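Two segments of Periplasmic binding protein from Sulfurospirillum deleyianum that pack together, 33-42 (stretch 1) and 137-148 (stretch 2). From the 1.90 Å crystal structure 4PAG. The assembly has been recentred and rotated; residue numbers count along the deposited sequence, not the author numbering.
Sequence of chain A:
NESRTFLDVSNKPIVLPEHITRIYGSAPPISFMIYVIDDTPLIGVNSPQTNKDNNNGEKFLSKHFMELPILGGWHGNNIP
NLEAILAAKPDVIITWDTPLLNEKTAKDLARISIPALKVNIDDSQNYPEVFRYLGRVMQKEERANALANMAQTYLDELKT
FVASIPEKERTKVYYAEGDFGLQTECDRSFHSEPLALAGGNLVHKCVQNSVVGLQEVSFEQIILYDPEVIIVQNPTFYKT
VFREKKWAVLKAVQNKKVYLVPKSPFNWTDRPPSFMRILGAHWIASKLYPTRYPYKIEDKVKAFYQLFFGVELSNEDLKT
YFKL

Stretch 1 33-42: MIYVIDDTPL
Stretch 2 137-148: VMQKEERANALA

How are the two backbones laid out? Stretch 1 enters as the end of a helix, 33-37, and stretch 2 carries the end of one helix, a break at Q139 and K140, and a new helix over 141-148. Helix 33-37 meets helix 141-148 at 116° between their N-to-C directions, with axes 10.3 Å apart at closest approach. The register is set by I37 and A144, whose CA atoms lie 5.7 Å apart. Q139 takes positive phi (56/43) in a Schellman motif, and K140 (-126/51) sits at the N-cap position. D38 leaves helical geometry at -168/118, and D39 to L42 form a type I turn.

Which acceptor at the helix end is satisfied across the contact? It is the carbonyl of V36, which the ending helix leaves without a backbone partner within the stretch. R143 reaches it with chi1 t, chi2 p and chi3 t, giving two hydrogen bonds to one oxygen: NE to V36 O at 2.9 Å and NH2 to V36 O at 2.8 Å, with N-H...acceptor angles of 144° and 146°. The acceptor lies at the guanidinium edge, near its plane, so both donors can converge on it. NH1 and NH2 also have hydrogen bonds elsewhere in the structure. I37 O, also near that plane, stands 3.3 Å from R143 CG, a contact without a hydrogen bond.

How are the polar groups beyond the helix end satisfied? Within stretch 1, D38 N donates to I34 O at 2.8 Å. The D38 side chain (chi1 t) turns OD1 to T40, accepting from T40 OG1 at 2.8 Å and T40 N at 3.1 Å; L42 N closes the turn on D39 O at 3.0 Å. D38 OD2 approaches K140 NZ at 4.1 Å, beyond a salt bridge, so the opposite charges are merely near each other. On the other side, A144 N bonds to K140 O at 2.9 Å, starting the second helix.

What fills the space around these bonds? I37, in the m, t rotamer, has the largest covered area. Its CG2 lies 3.6 Å from K140 CB, 4.0 Å from M138 SE and 4.4 Å from A144 CB, while its CG1 is 4.2 Å from L147 CD1. The selenomethionine M138 (m, t, p) places CE 3.9 Å from both I34 CG2 and P41 CG, and 3.6 Å from D38 O. L147 (m, t) brings CD1 to 3.9 Å from V36 CG2, providing apolar packing beside the R143 bonds.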

# COMPACT_ATOMS: atom_id res chain seq x y z
N MSE A 33 -2.90 7.47 3.96
CA MSE A 33 -3.30 8.42 2.92
C MSE A 33 -3.72 9.74 3.53
O MSE A 33 -3.39 10.82 3.01
CB MSE A 33 -4.43 7.78 2.13
CG MSE A 33 -4.93 8.66 1.00
SE MSE A 33 -5.96 7.55 -0.27
CE MSE A 33 -7.03 6.46 0.96
N ILE A 34 -4.46 9.69 4.63
CA ILE A 34 -4.84 10.92 5.34
C ILE A 34 -3.58 11.64 5.82
O ILE A 34 -3.50 12.87 5.76
CB ILE A 34 -5.77 10.64 6.53
CG1 ILE A 34 -7.12 10.09 6.04
CG2 ILE A 34 -6.00 11.92 7.33
CD1 ILE A 34 -7.99 9.50 7.14
N TYR A 35 -2.59 10.87 6.29
CA TYR A 35 -1.33 11.46 6.75
C TYR A 35 -0.72 12.40 5.70
O TYR A 35 -0.38 13.53 6.01
CB TYR A 35 -0.29 10.41 7.19
CG TYR A 35 1.01 11.11 7.46
CD1 TYR A 35 1.24 11.72 8.69
CD2 TYR A 35 1.95 11.26 6.46
CE1 TYR A 35 2.40 12.45 8.91
CE2 TYR A 35 3.11 11.98 6.67
CZ TYR A 35 3.33 12.57 7.90
OH TYR A 35 4.50 13.27 8.10
N VAL A 36 -0.58 11.91 4.47
CA VAL A 36 0.11 12.70 3.45
C VAL A 36 -0.72 13.90 2.97
O VAL A 36 -0.15 14.85 2.46
CB VAL A 36 0.61 11.85 2.24
CG1 VAL A 36 1.77 10.96 2.68
CG2 VAL A 36 -0.50 11.04 1.60
N ILE A 37 -2.04 13.87 3.15
CA ILE A 37 -2.87 15.04 2.87
C ILE A 37 -2.71 16.05 4.01
O ILE A 37 -2.29 17.19 3.79
CB ILE A 37 -4.35 14.67 2.65
CG1 ILE A 37 -4.50 13.77 1.42
CG2 ILE A 37 -5.21 15.92 2.47
CD1 ILE A 37 -5.85 13.11 1.31
N ASP A 38 -3.01 15.62 5.23
CA ASP A 38 -2.82 16.47 6.42
C ASP A 38 -2.98 15.61 7.67
O ASP A 38 -4.06 15.06 7.90
CB ASP A 38 -3.83 17.62 6.43
CG ASP A 38 -3.63 18.58 7.59
OD1 ASP A 38 -2.57 18.56 8.25
OD2 ASP A 38 -4.56 19.36 7.86
N ASP A 39 -1.93 15.49 8.47
CA ASP A 39 -1.97 14.67 9.68
C ASP A 39 -2.65 15.37 10.85
O ASP A 39 -3.06 14.72 11.81
CB ASP A 39 -0.56 14.22 10.07
CG ASP A 39 0.34 15.37 10.44
OD1 ASP A 39 0.40 16.35 9.67
OD2 ASP A 39 1.01 15.28 11.50
N THR A 40 -2.79 16.69 10.77
CA THR A 40 -3.31 17.49 11.87
C THR A 40 -4.60 16.92 12.48
O THR A 40 -4.66 16.71 13.68
CB THR A 40 -3.51 18.97 11.46
OG1 THR A 40 -2.30 19.45 10.86
CG2 THR A 40 -3.84 19.82 12.66
N PRO A 41 -5.61 16.61 11.65
CA PRO A 41 -6.87 16.14 12.27
C PRO A 41 -6.94 14.65 12.68
O PRO A 41 -7.96 14.24 13.23
CB PRO A 41 -7.91 16.45 11.21
CG PRO A 41 -7.17 16.35 9.92
CD PRO A 41 -5.72 16.67 10.18
N LEU A 42 -5.91 13.85 12.42
CA LEU A 42 -5.96 12.43 12.78
C LEU A 42 -6.04 12.23 14.29
O LEU A 42 -5.21 12.73 15.03
CB LEU A 42 -4.74 11.68 12.26
CG LEU A 42 -4.79 11.17 10.83
CD1 LEU A 42 -3.40 10.69 10.45
CD2 LEU A 42 -5.81 10.06 10.68
N VAL A 137 -13.59 16.33 1.17
CA VAL A 137 -14.00 15.98 2.53
C VAL A 137 -13.27 16.81 3.59
O VAL A 137 -13.90 17.45 4.44
CB VAL A 137 -13.80 14.47 2.82
CG1 VAL A 137 -14.08 14.15 4.28
CG2 VAL A 137 -14.70 13.63 1.92
N MSE A 138 -11.95 16.83 3.49
CA MSE A 138 -11.10 17.48 4.48
C MSE A 138 -10.89 18.97 4.26
O MSE A 138 -10.25 19.62 5.08
CB MSE A 138 -9.74 16.75 4.45
CG MSE A 138 -9.81 15.30 4.90
SE MSE A 138 -8.07 14.37 4.74
CE MSE A 138 -7.16 15.43 6.14
N GLN A 139 -11.41 19.53 3.17
CA GLN A 139 -11.13 20.92 2.76
C GLN A 139 -9.63 21.15 2.62
O GLN A 139 -9.11 22.18 3.07
CB GLN A 139 -11.74 21.92 3.75
CG GLN A 139 -13.23 21.77 3.99
CD GLN A 139 -14.07 22.55 3.00
OE1 GLN A 139 -13.76 22.58 1.81
NE2 GLN A 139 -15.13 23.19 3.49
N LYS A 140 -8.95 20.19 2.00
CA LYS A 140 -7.52 20.26 1.71
C LYS A 140 -7.35 19.99 0.21
O LYS A 140 -6.55 19.14 -0.22
CB LYS A 140 -6.77 19.20 2.53
CG LYS A 140 -6.75 19.46 4.04
CD LYS A 140 -5.98 20.71 4.44
CE LYS A 140 -4.56 20.68 3.91
NZ LYS A 140 -3.70 21.70 4.57
N GLU A 141 -8.11 20.74 -0.58
CA GLU A 141 -8.26 20.47 -1.99
C GLU A 141 -6.95 20.68 -2.78
O GLU A 141 -6.59 19.84 -3.60
CB GLU A 141 -9.38 21.34 -2.60
CG GLU A 141 -10.76 21.13 -2.00
CD GLU A 141 -11.12 22.13 -0.90
OE1 GLU A 141 -10.21 22.66 -0.20
OE2 GLU A 141 -12.33 22.38 -0.72
N GLU A 142 -6.25 21.78 -2.52
CA GLU A 142 -5.02 22.05 -3.30
C GLU A 142 -3.95 21.01 -2.99
O GLU A 142 -3.27 20.54 -3.89
CB GLU A 142 -4.47 23.45 -3.06
CG GLU A 142 -5.34 24.58 -3.59
CD GLU A 142 -5.70 24.43 -5.05
OE1 GLU A 142 -4.86 23.96 -5.85
OE2 GLU A 142 -6.84 24.79 -5.41
N ARG A 143 -3.79 20.66 -1.71
CA ARG A 143 -2.86 19.62 -1.32
C ARG A 143 -3.24 18.27 -1.95
O ARG A 143 -2.41 17.63 -2.58
CB ARG A 143 -2.80 19.49 0.21
CG ARG A 143 -2.02 18.29 0.70
CD ARG A 143 -0.55 18.37 0.33
NE ARG A 143 0.20 17.23 0.85
CZ ARG A 143 1.46 16.93 0.50
NH1 ARG A 143 2.14 17.69 -0.35
NH2 ARG A 143 2.04 15.86 1.03
N ALA A 144 -4.49 17.85 -1.77
CA ALA A 144 -4.92 16.56 -2.28
C ALA A 144 -4.84 16.50 -3.81
O ALA A 144 -4.51 15.45 -4.37
CB ALA A 144 -6.34 16.24 -1.82
N ASN A 145 -5.15 17.61 -4.48
CA ASN A 145 -5.05 17.68 -5.94
C ASN A 145 -3.61 17.58 -6.46
O ASN A 145 -3.37 17.00 -7.52
CB ASN A 145 -5.72 18.96 -6.47
CG ASN A 145 -7.23 18.96 -6.28
OD1 ASN A 145 -7.84 17.95 -5.90
ND2 ASN A 145 -7.85 20.11 -6.53
N ALA A 146 -2.65 18.15 -5.72
CA ALA A 146 -1.23 18.03 -6.10
C ALA A 146 -0.80 16.56 -6.08
O ALA A 146 -0.17 16.08 -7.02
CB ALA A 146 -0.36 18.85 -5.16
N LEU A 147 -1.17 15.85 -5.02
CA LEU A 147 -0.88 14.42 -4.89
C LEU A 147 -1.56 13.60 -5.97
O LEU A 147 -0.93 12.71 -6.56
CB LEU A 147 -1.30 13.90 -3.51
CG LEU A 147 -0.68 14.59 -2.30
CD1 LEU A 147 -1.11 13.90 -1.01
CD2 LEU A 147 0.84 14.61 -2.40
N ALA A 148 -2.83 13.92 -6.24
CA ALA A 148 -3.60 13.26 -7.28
C ALA A 148 -2.96 13.42 -8.65
O ALA A 148 -2.93 12.47 -9.43
CB ALA A 148 -5.03 13.78 -7.31